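Hydrophilic protein, virA protein (Chromobacterium violaceum, PDB 3BO6) acts as a type of bacterial effector known as a phosphothreonine lyase, related to SpvC, and probably removes phosphate from phosphothreonine in host proteins by elimination. Local coordinates at residues Asn21-Met26 / Ser150-Thr155; Ser29-Ala34 / Arg156-Cys161; Gly81-Ile86 / Arg192-Ser197; Ser179-Glu184 / Ala208-Pro213. All blocks are in the same frame, centred on the assembly; numbering follows the deposited sequence. Where two conformers were deposited one is given.

Interaction 1 of 4, residues Asn21-Met26 / Ser150-Thr155; sequences NQMRQM and SSLHNT
Met26 runs counter to the His153 side chain, over its ring, and this pairing is one of the two main parts of the contact. The CB of Met26 sits over the middle of one imidazole face, 3.6 Å from the ring centroid and 13° off the ring normal, so the geometry of a CH-pi contact is met. Farther along the same chain the approach becomes oblique, with Met26 SD 4.2 Å from the His153 ring centroid and 39° off the normal. Separately, SD packs 3.5 Å from His153 CB. Because the chain is extended at its end (chi3 -177°), CE is carried onward to the backbone of Ser150, 3.8 Å from Ser150 N. The imidazole is anchored as well as covered, since its NE2 is hydrogen-bonded to the carbonyl O of Pro27.

Met23 approaches differently. Its side chain crosses that of Leu152 obliquely, with Met23 SD 3.8 Å from Leu152 CB, and the bend at chi3 turns CE onto the helix backbone, 3.8 Å from His153 N. Van der Waals and CH-pi contacts of the two methionines thus lay helix 16-24 and the residues after it against helix 149-168, while Leu152 also touches Phe214, Leu217 and Met218 of helix 213-219.

Interaction 2 of 4, residues Ser29-Ala34 / Arg156-Cys161; sequences SHFREA and RQFIEC
Gln157 OE1 accepts a hydrogen bond from the backbone N of Ser29 at 2.9 Å, the one hydrogen bond between the two segments. The N-H points well at the oxygen (161° at the hydrogen), but the donor lies 41° out of the amide plane of Gln157, above the carbonyl. A bend at chi2 brings the amide round to Ser29 and leaves the aliphatic part of the side chain beside the serine: Ser29 OG is 3.3 Å from Gln157 CB. That hydroxyl has its own polar partner one turn back on the helix, Asn154 OD1.

The apolar half is built on two rings. Phe158 turns its edge to the face of Phe31, placing CD1 over the ring centre; with planes at 77° and centroids 5.3 Å apart, this is a T-shaped stack. Phe31 also works through its own edge, where CE2 lies 3.8 Å from the carbonyl carbon of Gln157, near the ring plane. CZ of Phe31 reaches Phe158 CB at 3.8 Å, whereas Phe31 CD2 and Cys161 CB are a looser 4.4 Å apart.

The loop between helices 16-24 and 40-44 is thus strapped along helix 149-168 near the surface. Helix 93-104 joins the packing through Leu103, which touches Phe31, Phe158 and Cys161.

Interaction 3 of 4, residues Gly81-Ile86 / Arg192-Ser197; sequences GDKFHI and RNELRS. With SO4 (sulfate ion), chain C.
The guanidinium of Arg192, approached obliquely by Lys83 CD, is engaged round its edge, in its own plane. A sulfate ion occupies one part of that edge, with NE 2.9 Å from sulfate O1 and NH2 2.9 Å from O2; another part meets Ser197, whose OG is 3.0 Å from Arg192 NH1. The imidazole of His85 also meets the sulfate at its edge, and NE2 donates to O4 over 2.7 Å with 166° at the hydrogen.

Lys83 NZ also binds the anion, 2.8 Å from sulfate O2, and forms a salt bridge with Glu194 OE1 at 2.7 Å. Lys83 CG stands between the backbone N and the carbonyl carbon (chi1 71°), which sets the chain alongside that of Arg192, and the bend at chi3 carries CE toward the sulfate. Arg127 and Arg199 bind the same ion; it probably comes from the crystallisation liquor, yet the cluster of cationic and imidazole groups is consistent with a phosphate-binding pocket in a phosphothreonine lyase.

The frame beneath is an antiparallel pairing of strand 82-86 with strand 189-193, an outermost strand of the sheet. Lys83 and Arg192 form a hydrogen-bonded pair, and Asp82 faces Asn193 in a non-hydrogen-bonded one. Across the latter, Asn193 ND2 lies 2.8 Å from Asp82 OD1, meeting it from 61° out of the carboxylate plane; Tyr191 OH is also bonded to OD1. Beyond the strand, Glu194 N donates to Gly81 O at 2.8 Å, while Asn193 OD1 accepts from Leu195 N to form an Asx turn.

Interaction 4 of 4, residues Ser179-Glu184 / Ala208-Pro213; sequences SDVHPE and ALREEP
The loop that leads from helix 149-168 toward strand 189-193 packs here on helix 206-210, with Val181 of the loop set against Leu209 of the helix. Both methyls of the valine meet the same carbon: Val181 CG2 is 3.8 Å from Leu209 CB, and CG1 is 3.9 Å from it. With CG1 anti to the carbonyl carbon (chi1 -66°), that methyl also faces the next helix residue, 4.1 Å from Arg210 CG. The valine lies at a slant to both side chains, so CG1 lies between the leucine and the arginine, while CG2 stays on Leu209.

Leu209 reaches farther back along the loop through its own branch. Its CD1, anti to CA (chi2 172°), comes to 3.3 Å from Ser179 O, which also accepts a hydrogen bond from Gln205 NE2.

Next to the apolar contact, Ser179 and Asp180 form a polar pair. Ser179 OG donates to Asp180 OD1 at 2.8 Å, approaching from 44° out of the carboxylate plane. Asp180 OD2 is bonded to His85 ND1, which makes this aspartate a second-shell residue that probably steadies the imidazole at the sulfate.

Among its neighbours, the contact seats helix 206-210 beside the edge strand 189-193, where Leu209 touches Arg192 and Val181 bonds through its backbone to Tyr191, and it adjoins helix 213-219, which has Glu212 at its N-cap position and touches Val181 through Tyr215.

Interactions 1 and 2 share helix 149-168: the first, partly buried, relies on methionine and imidazole packing, while the second, near the surface, adds one backbone-to-amide bond to an aromatic pair. They also meet where Met23 CE packs on Arg156 CD. Interactions 3 and 4 are buried and lie at the edge strand 189-193, their centres about 9 Å apart, joined by packing of Leu209 CD2 on Asn193 N and by the salt bridge of Arg196 with Glu212. Interaction 3 is dominated by charges and strand bonds round a sulfate; interaction 4 is apolar across its interface. Phe84 bridges the groups, packing on Thr155 of interaction 1 and Ile159 of interaction 2.

Interaction 1 of 4, residues Asn21-Met26 / Ser150-Thr155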
# COMPACT_ATOMS: atom_id res chain seq x y z
N ASN A 21 -21.49 1.89 4.81
CA ASN A 21 -22.33 1.44 5.90
C ASN A 21 -22.19 -0.05 6.22
O ASN A 21 -22.28 -0.45 7.39
CB ASN A 21 -23.78 1.86 5.63
CG ASN A 21 -24.01 3.32 5.93
OD1 ASN A 21 -23.96 3.73 7.08
ND2 ASN A 21 -24.25 4.11 4.88
N GLN A 22 -21.97 -0.89 5.20
CA GLN A 22 -21.65 -2.30 5.45
C GLN A 22 -20.32 -2.40 6.21
O GLN A 22 -20.22 -3.15 7.19
CB GLN A 22 -21.54 -3.09 4.15
CG GLN A 22 -22.84 -3.35 3.43
CD GLN A 22 -22.62 -4.13 2.15
OE1 GLN A 22 -22.78 -3.60 1.05
NE2 GLN A 22 -22.21 -5.38 2.28
N MET A 23 -19.31 -1.66 5.76
CA MET A 23 -18.00 -1.69 6.42
C MET A 23 -18.09 -1.36 7.90
O MET A 23 -17.44 -2.01 8.73
CB MET A 23 -17.03 -0.73 5.74
CG MET A 23 -16.60 -1.14 4.34
SD MET A 23 -15.77 0.20 3.47
CE MET A 23 -14.24 0.28 4.42
N ARG A 24 -18.91 -0.37 8.24
CA ARG A 24 -19.03 0.08 9.62
C ARG A 24 -19.61 -0.99 10.55
O ARG A 24 -19.43 -0.92 11.76
CB ARG A 24 -19.84 1.38 9.71
CG ARG A 24 -19.64 2.14 11.03
CD ARG A 24 -20.23 3.55 10.99
NE ARG A 24 -21.48 3.57 10.24
CZ ARG A 24 -22.67 3.82 10.76
NH1 ARG A 24 -23.73 3.79 9.98
NH2 ARG A 24 -22.80 4.11 12.05
N GLN A 25 -20.30 -1.98 9.98
CA GLN A 25 -20.90 -3.06 10.77
C GLN A 25 -19.94 -4.23 11.01
O GLN A 25 -20.24 -5.12 11.81
CB GLN A 25 -22.17 -3.58 10.11
CG GLN A 25 -23.29 -2.55 10.00
CD GLN A 25 -24.51 -3.08 9.27
OE1 GLN A 25 -24.57 -3.07 8.04
NE2 GLN A 25 -25.49 -3.54 10.04
N MET A 26 -18.79 -4.23 10.35
CA MET A 26 -17.87 -5.37 10.43
C MET A 26 -16.91 -5.25 11.61
O MET A 26 -16.45 -4.16 11.94
CB MET A 26 -17.08 -5.50 9.14
CG MET A 26 -17.96 -5.78 7.94
SD MET A 26 -17.04 -5.72 6.40
CE MET A 26 -18.40 -6.01 5.28
N SER A 150 -16.26 -6.40 2.19
CA SER A 150 -15.34 -7.16 3.03
C SER A 150 -13.89 -6.81 2.71
O SER A 150 -13.07 -6.60 3.60
CB SER A 150 -15.56 -8.66 2.86
OG SER A 150 -16.74 -9.09 3.52
N SER A 151 -13.56 -6.77 1.42
CA SER A 151 -12.18 -6.48 1.02
C SER A 151 -11.78 -5.03 1.36
O SER A 151 -10.66 -4.77 1.83
CB SER A 151 -11.97 -6.76 -0.46
OG SER A 151 -10.59 -6.73 -0.79
N LEU A 152 -12.67 -4.08 1.12
CA LEU A 152 -12.44 -2.71 1.53
C LEU A 152 -12.18 -2.62 3.04
O LEU A 152 -11.22 -1.97 3.47
CB LEU A 152 -13.63 -1.82 1.13
CG LEU A 152 -13.77 -1.64 -0.39
CD1 LEU A 152 -15.18 -1.19 -0.75
CD2 LEU A 152 -12.71 -0.67 -0.92
N HIS A 153 -13.02 -3.28 3.84
CA HIS A 153 -12.84 -3.27 5.29
C HIS A 153 -11.48 -3.86 5.68
O HIS A 153 -10.76 -3.30 6.51
CB HIS A 153 -13.99 -4.05 5.96
CG HIS A 153 -13.83 -4.20 7.44
ND1 HIS A 153 -13.93 -3.13 8.32
CD2 HIS A 153 -13.61 -5.29 8.20
CE1 HIS A 153 -13.77 -3.57 9.55
NE2 HIS A 153 -13.56 -4.88 9.51
N ASN A 154 -11.12 -4.98 5.07
CA ASN A 154 -9.86 -5.63 5.42
C ASN A 154 -8.68 -4.74 5.05
O ASN A 154 -7.67 -4.71 5.75
CB ASN A 154 -9.75 -7.00 4.75
CG ASN A 154 -10.64 -8.05 5.40
OD1 ASN A 154 -10.93 -7.97 6.60
ND2 ASN A 154 -11.06 -9.04 4.62
N THR A 155 -8.82 -3.99 3.96
CA THR A 155 -7.74 -3.13 3.50
C THR A 155 -7.59 -1.96 4.45
O THR A 155 -6.46 -1.62 4.85
CB THR A 155 -8.00 -2.66 2.07
OG1 THR A 155 -8.08 -3.81 1.23
CG2 THR A 155 -6.87 -1.77 1.58

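Interaction 2 of 4, residues Ser29-Ala34 / Arg156-Cys161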
# COMPACT_ATOMS: atom_id res chain seq x y z
N SER A 29 -10.51 -6.88 11.84
CA SER A 29 -9.83 -7.95 11.10
C SER A 29 -8.85 -8.69 12.00
O SER A 29 -8.52 -8.23 13.10
CB SER A 29 -9.13 -7.40 9.86
OG SER A 29 -10.07 -6.78 9.02
N HIS A 30 -8.40 -9.84 11.54
CA HIS A 30 -7.49 -10.69 12.30
C HIS A 30 -6.36 -11.10 11.34
O HIS A 30 -6.55 -11.95 10.48
CB HIS A 30 -8.28 -11.91 12.81
CG HIS A 30 -7.51 -12.84 13.70
ND1 HIS A 30 -6.75 -13.88 13.20
CD2 HIS A 30 -7.47 -12.96 15.05
CE1 HIS A 30 -6.23 -14.55 14.21
NE2 HIS A 30 -6.65 -14.02 15.34
N PHE A 31 -5.20 -10.45 11.47
CA PHE A 31 -4.08 -10.72 10.57
C PHE A 31 -3.01 -11.55 11.29
O PHE A 31 -2.34 -11.04 12.19
CB PHE A 31 -3.46 -9.41 10.07
CG PHE A 31 -4.42 -8.51 9.35
CD1 PHE A 31 -4.95 -8.88 8.12
CD2 PHE A 31 -4.80 -7.30 9.90
CE1 PHE A 31 -5.83 -8.03 7.44
CE2 PHE A 31 -5.69 -6.46 9.24
CZ PHE A 31 -6.21 -6.84 8.01
N ARG A 32 -2.87 -12.81 10.89
CA ARG A 32 -1.81 -13.65 11.44
C ARG A 32 -0.46 -13.26 10.82
O ARG A 32 -0.24 -13.49 9.62
CB ARG A 32 -2.09 -15.11 11.12
CG ARG A 32 -3.28 -15.68 11.85
CD ARG A 32 -3.62 -17.05 11.28
NE ARG A 32 -4.27 -16.92 9.98
CZ ARG A 32 -4.67 -17.95 9.24
NH1 ARG A 32 -4.50 -19.19 9.67
NH2 ARG A 32 -5.26 -17.73 8.07
N GLU A 33 0.43 -12.69 11.61
CA GLU A 33 1.73 -12.29 11.06
C GLU A 33 2.58 -13.48 10.66
O GLU A 33 2.57 -14.54 11.30
CB GLU A 33 2.49 -11.39 12.03
CG GLU A 33 1.85 -10.03 12.17
CD GLU A 33 2.63 -9.11 13.05
OE1 GLU A 33 2.48 -7.87 12.89
OE2 GLU A 33 3.37 -9.60 13.92
N ALA A 34 3.32 -13.29 9.58
CA ALA A 34 4.30 -14.29 9.17
C ALA A 34 5.53 -14.24 10.07
O ALA A 34 6.14 -13.19 10.25
CB ALA A 34 4.72 -14.02 7.72
N ARG A 156 -8.71 -1.35 4.83
CA ARG A 156 -8.66 -0.26 5.79
C ARG A 156 -8.07 -0.74 7.13
O ARG A 156 -7.23 -0.05 7.73
CB ARG A 156 -10.06 0.32 5.98
CG ARG A 156 -10.11 1.49 6.96
CD ARG A 156 -11.46 2.19 6.94
NE ARG A 156 -11.54 3.21 7.98
CZ ARG A 156 -12.25 4.34 7.88
NH1 ARG A 156 -12.93 4.61 6.77
NH2 ARG A 156 -12.26 5.20 8.89
N GLN A 157 -8.53 -1.90 7.59
CA GLN A 157 -8.00 -2.48 8.83
C GLN A 157 -6.49 -2.75 8.71
O GLN A 157 -5.74 -2.55 9.67
CB GLN A 157 -8.75 -3.78 9.16
CG GLN A 157 -10.19 -3.56 9.66
CD GLN A 157 -10.20 -3.30 11.15
OE1 GLN A 157 -9.74 -4.13 11.93
NE2 GLN A 157 -10.72 -2.15 11.55
N PHE A 158 -6.05 -3.20 7.54
CA PHE A 158 -4.64 -3.50 7.31
C PHE A 158 -3.80 -2.23 7.45
O PHE A 158 -2.75 -2.22 8.10
CB PHE A 158 -4.46 -4.18 5.94
CG PHE A 158 -3.09 -4.74 5.69
CD1 PHE A 158 -2.67 -5.89 6.34
CD2 PHE A 158 -2.25 -4.14 4.76
CE1 PHE A 158 -1.41 -6.44 6.08
CE2 PHE A 158 -0.99 -4.68 4.48
CZ PHE A 158 -0.57 -5.82 5.16
N ILE A 159 -4.27 -1.14 6.86
CA ILE A 159 -3.55 0.13 6.94
C ILE A 159 -3.48 0.58 8.39
O ILE A 159 -2.42 1.02 8.87
CB ILE A 159 -4.20 1.23 6.04
CG1 ILE A 159 -3.66 1.16 4.61
CG2 ILE A 159 -3.92 2.62 6.61
CD1 ILE A 159 -3.37 -0.22 4.11
N GLU A 160 -4.57 0.44 9.13
CA GLU A 160 -4.55 0.81 10.54
C GLU A 160 -3.59 -0.09 11.35
O GLU A 160 -2.94 0.37 12.29
CB GLU A 160 -5.99 0.88 11.09
CG GLU A 160 -6.75 2.07 10.46
CD GLU A 160 -8.28 2.00 10.57
OE1 GLU A 160 -8.82 1.00 11.10
OE2 GLU A 160 -8.95 2.96 10.11
N CYS A 161 -3.44 -1.35 10.95
CA CYS A 161 -2.48 -2.23 11.60
C CYS A 161 -1.02 -1.88 11.26
O CYS A 161 -0.12 -2.00 12.10
CB CYS A 161 -2.75 -3.66 11.19
SG CYS A 161 -2.26 -4.76 12.44

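Interaction 3 of 4, residues Gly81-Ile86 / Arg192-Ser197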
# COMPACT_ATOMS: atom_id res chain seq x y z
N GLY A 81 -5.55 1.38 -10.08
CA GLY A 81 -4.79 2.58 -9.77
C GLY A 81 -4.59 2.91 -8.30
O GLY A 81 -3.80 3.79 -7.99
N ASP A 82 -5.31 2.23 -7.40
CA ASP A 82 -5.22 2.60 -5.99
C ASP A 82 -3.93 2.10 -5.36
O ASP A 82 -3.58 0.91 -5.45
CB ASP A 82 -6.45 2.09 -5.25
CG ASP A 82 -7.72 2.68 -5.80
OD1 ASP A 82 -7.79 3.91 -5.90
OD2 ASP A 82 -8.65 1.91 -6.15
N LYS A 83 -3.18 3.01 -4.74
CA LYS A 83 -1.93 2.61 -4.11
C LYS A 83 -1.68 3.42 -2.85
O LYS A 83 -2.13 4.57 -2.69
CB LYS A 83 -0.76 2.74 -5.09
CG LYS A 83 -0.36 4.16 -5.42
CD LYS A 83 0.39 4.25 -6.78
CE LYS A 83 1.70 3.49 -6.76
NZ LYS A 83 2.35 3.53 -8.11
N PHE A 84 -0.95 2.80 -1.93
CA PHE A 84 -0.49 3.48 -0.73
C PHE A 84 1.01 3.58 -0.72
O PHE A 84 1.71 2.70 -1.24
CB PHE A 84 -0.88 2.70 0.54
CG PHE A 84 -2.35 2.54 0.73
CD1 PHE A 84 -2.96 1.29 0.58
CD2 PHE A 84 -3.13 3.61 1.14
CE1 PHE A 84 -4.33 1.13 0.80
CE2 PHE A 84 -4.50 3.46 1.36
CZ PHE A 84 -5.09 2.21 1.18
N HIS A 85 1.51 4.62 -0.07
CA HIS A 85 2.92 4.68 0.28
C HIS A 85 3.01 4.67 1.79
O HIS A 85 2.05 5.04 2.49
CB HIS A 85 3.53 5.97 -0.26
CG HIS A 85 3.51 6.06 -1.75
ND1 HIS A 85 2.74 6.97 -2.43
CD2 HIS A 85 4.19 5.35 -2.69
CE1 HIS A 85 2.93 6.82 -3.73
NE2 HIS A 85 3.81 5.85 -3.91
N ILE A 86 4.17 4.24 2.29
CA ILE A 86 4.49 4.31 3.71
C ILE A 86 5.78 5.11 3.85
O ILE A 86 6.78 4.81 3.18
CB ILE A 86 4.70 2.91 4.33
CG1 ILE A 86 3.53 1.99 3.97
CG2 ILE A 86 4.84 3.04 5.86
CD1 ILE A 86 3.69 0.56 4.51
N ARG A 192 -2.49 7.68 -3.30
CA ARG A 192 -2.91 8.32 -4.55
C ARG A 192 -3.50 7.29 -5.49
O ARG A 192 -3.35 6.07 -5.29
CB ARG A 192 -1.80 9.13 -5.23
CG ARG A 192 -0.77 8.30 -5.98
CD ARG A 192 0.33 9.18 -6.60
NE ARG A 192 1.12 8.45 -7.61
CZ ARG A 192 0.79 8.39 -8.89
NH1 ARG A 192 -0.29 9.04 -9.34
NH2 ARG A 192 1.55 7.69 -9.74
N ASN A 193 -4.21 7.78 -6.50
CA ASN A 193 -4.69 6.92 -7.57
C ASN A 193 -3.96 7.17 -8.88
O ASN A 193 -3.95 8.30 -9.38
CB ASN A 193 -6.20 7.07 -7.78
CG ASN A 193 -6.72 6.15 -8.86
OD1 ASN A 193 -6.51 6.43 -10.05
ND2 ASN A 193 -7.31 5.04 -8.47
N GLU A 194 -3.37 6.13 -9.45
CA GLU A 194 -2.52 6.27 -10.65
C GLU A 194 -3.26 6.77 -11.88
O GLU A 194 -2.65 7.40 -12.74
CB GLU A 194 -1.92 4.92 -11.04
CG GLU A 194 -0.89 4.40 -10.13
CD GLU A 194 -0.07 3.29 -10.76
OE1 GLU A 194 0.69 2.66 -10.01
OE2 GLU A 194 -0.21 3.04 -11.97
N LEU A 195 -4.53 6.44 -12.01
CA LEU A 195 -5.27 6.78 -13.21
C LEU A 195 -5.63 8.26 -13.24
O LEU A 195 -5.75 8.85 -14.32
CB LEU A 195 -6.56 5.95 -13.29
CG LEU A 195 -6.45 4.43 -13.32
CD1 LEU A 195 -7.81 3.74 -13.39
CD2 LEU A 195 -5.57 3.98 -14.49
N ARG A 196 -5.81 8.85 -12.07
CA ARG A 196 -6.36 10.19 -11.97
C ARG A 196 -5.51 11.17 -11.16
O ARG A 196 -6.01 12.19 -10.69
CB ARG A 196 -7.81 10.14 -11.44
CG ARG A 196 -8.74 9.37 -12.38
CD ARG A 196 -10.15 9.24 -11.83
NE ARG A 196 -10.20 8.29 -10.73
CZ ARG A 196 -10.35 6.98 -10.85
NH1 ARG A 196 -10.51 6.42 -12.05
NH2 ARG A 196 -10.40 6.21 -9.76
N SER A 197 -4.22 10.87 -11.01
CA SER A 197 -3.27 11.79 -10.43
C SER A 197 -1.90 11.43 -10.97
O SER A 197 -1.73 10.36 -11.56
CB SER A 197 -3.28 11.72 -8.89
OG SER A 197 -2.77 10.48 -8.44
S SO4 C . 4.31 6.39 -7.36
O1 SO4 C . 3.62 7.47 -6.62
O2 SO4 C . 3.57 6.05 -8.56
O3 SO4 C . 5.64 6.85 -7.73
O4 SO4 C . 4.40 5.20 -6.51

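Interaction 4 of 4, residues Ser179-Glu184 / Ala208-Pro213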
# COMPACT_ATOMS: atom_id res chain seq x y z
N SER A 179 2.84 14.28 -3.80
CA SER A 179 1.82 13.74 -4.70
C SER A 179 0.56 13.24 -3.99
O SER A 179 -0.52 13.25 -4.58
CB SER A 179 2.37 12.58 -5.53
OG SER A 179 2.86 11.54 -4.69
N ASP A 180 0.70 12.80 -2.74
CA ASP A 180 -0.32 12.00 -2.08
C ASP A 180 -1.19 12.81 -1.13
O ASP A 180 -0.86 13.95 -0.79
CB ASP A 180 0.35 10.91 -1.22
CG ASP A 180 0.97 9.78 -2.01
OD1 ASP A 180 1.18 9.83 -3.25
OD2 ASP A 180 1.28 8.77 -1.33
N VAL A 181 -2.25 12.18 -0.64
CA VAL A 181 -3.06 12.76 0.44
C VAL A 181 -3.15 11.76 1.59
O VAL A 181 -2.93 10.56 1.42
CB VAL A 181 -4.49 13.15 -0.02
CG1 VAL A 181 -4.44 14.30 -1.04
CG2 VAL A 181 -5.22 11.94 -0.59
N HIS A 182 -3.45 12.27 2.78
CA HIS A 182 -3.63 11.42 3.94
C HIS A 182 -4.45 12.20 4.96
O HIS A 182 -4.42 13.44 4.97
CB HIS A 182 -2.28 11.03 4.56
CG HIS A 182 -1.54 12.18 5.16
ND1 HIS A 182 -1.62 12.51 6.50
CD2 HIS A 182 -0.71 13.09 4.60
CE1 HIS A 182 -0.87 13.58 6.73
NE2 HIS A 182 -0.30 13.95 5.60
N PRO A 183 -5.19 11.49 5.81
CA PRO A 183 -5.96 12.15 6.88
C PRO A 183 -5.05 12.37 8.09
O PRO A 183 -3.99 11.76 8.18
CB PRO A 183 -7.02 11.12 7.23
CG PRO A 183 -6.37 9.81 6.95
CD PRO A 183 -5.47 10.04 5.74
N GLU A 184 -5.49 13.22 9.02
CA GLU A 184 -4.70 13.53 10.21
C GLU A 184 -4.28 12.28 11.00
O GLU A 184 -3.20 12.26 11.59
CB GLU A 184 -5.46 14.49 11.12
CG GLU A 184 -5.93 15.75 10.44
CD GLU A 184 -7.16 16.35 11.10
OE1 GLU A 184 -7.31 16.18 12.33
OE2 GLU A 184 -7.97 16.98 10.40
N ALA A 208 -8.91 16.57 -5.65
CA ALA A 208 -9.37 15.46 -6.48
C ALA A 208 -9.08 14.13 -5.78
O ALA A 208 -9.94 13.23 -5.76
CB ALA A 208 -8.72 15.50 -7.86
N LEU A 209 -7.88 13.99 -5.21
CA LEU A 209 -7.57 12.74 -4.54
C LEU A 209 -8.41 12.52 -3.29
O LEU A 209 -8.85 11.40 -3.03
CB LEU A 209 -6.08 12.64 -4.20
CG LEU A 209 -5.13 12.38 -5.38
CD1 LEU A 209 -3.67 12.49 -4.94
CD2 LEU A 209 -5.40 11.00 -6.01
N ARG A 210 -8.66 13.58 -2.52
CA ARG A 210 -9.50 13.46 -1.32
C ARG A 210 -10.94 13.06 -1.68
O ARG A 210 -11.67 12.51 -0.85
CB ARG A 210 -9.52 14.76 -0.52
CG ARG A 210 -8.24 15.09 0.25
CD ARG A 210 -8.45 16.31 1.15
NE ARG A 210 -8.51 17.54 0.38
CZ ARG A 210 -7.48 18.37 0.24
NH1 ARG A 210 -7.61 19.48 -0.49
NH2 ARG A 210 -6.33 18.10 0.83
N GLU A 211 -11.33 13.35 -2.91
CA GLU A 211 -12.65 12.97 -3.42
C GLU A 211 -12.73 11.58 -4.05
O GLU A 211 -13.81 11.13 -4.41
CB GLU A 211 -13.20 14.05 -4.37
CG GLU A 211 -13.40 15.39 -3.66
CD GLU A 211 -13.99 16.47 -4.53
OE1 GLU A 211 -14.34 16.20 -5.70
OE2 GLU A 211 -14.11 17.60 -4.02
N GLU A 212 -11.60 10.89 -4.20
CA GLU A 212 -11.63 9.52 -4.72
C GLU A 212 -12.49 8.64 -3.83
O GLU A 212 -12.24 8.55 -2.64
CB GLU A 212 -10.22 8.93 -4.76
CG GLU A 212 -9.36 9.45 -5.91
CD GLU A 212 -9.71 8.82 -7.26
OE1 GLU A 212 -10.28 7.70 -7.28
OE2 GLU A 212 -9.37 9.43 -8.30
N PRO A 213 -13.48 7.97 -4.41
CA PRO A 213 -14.33 7.10 -3.57
C PRO A 213 -13.50 6.09 -2.76
O PRO A 213 -13.77 5.91 -1.58
CB PRO A 213 -15.24 6.44 -4.61
CG PRO A 213 -15.43 7.52 -5.65
CD PRO A 213 -14.04 8.16 -5.76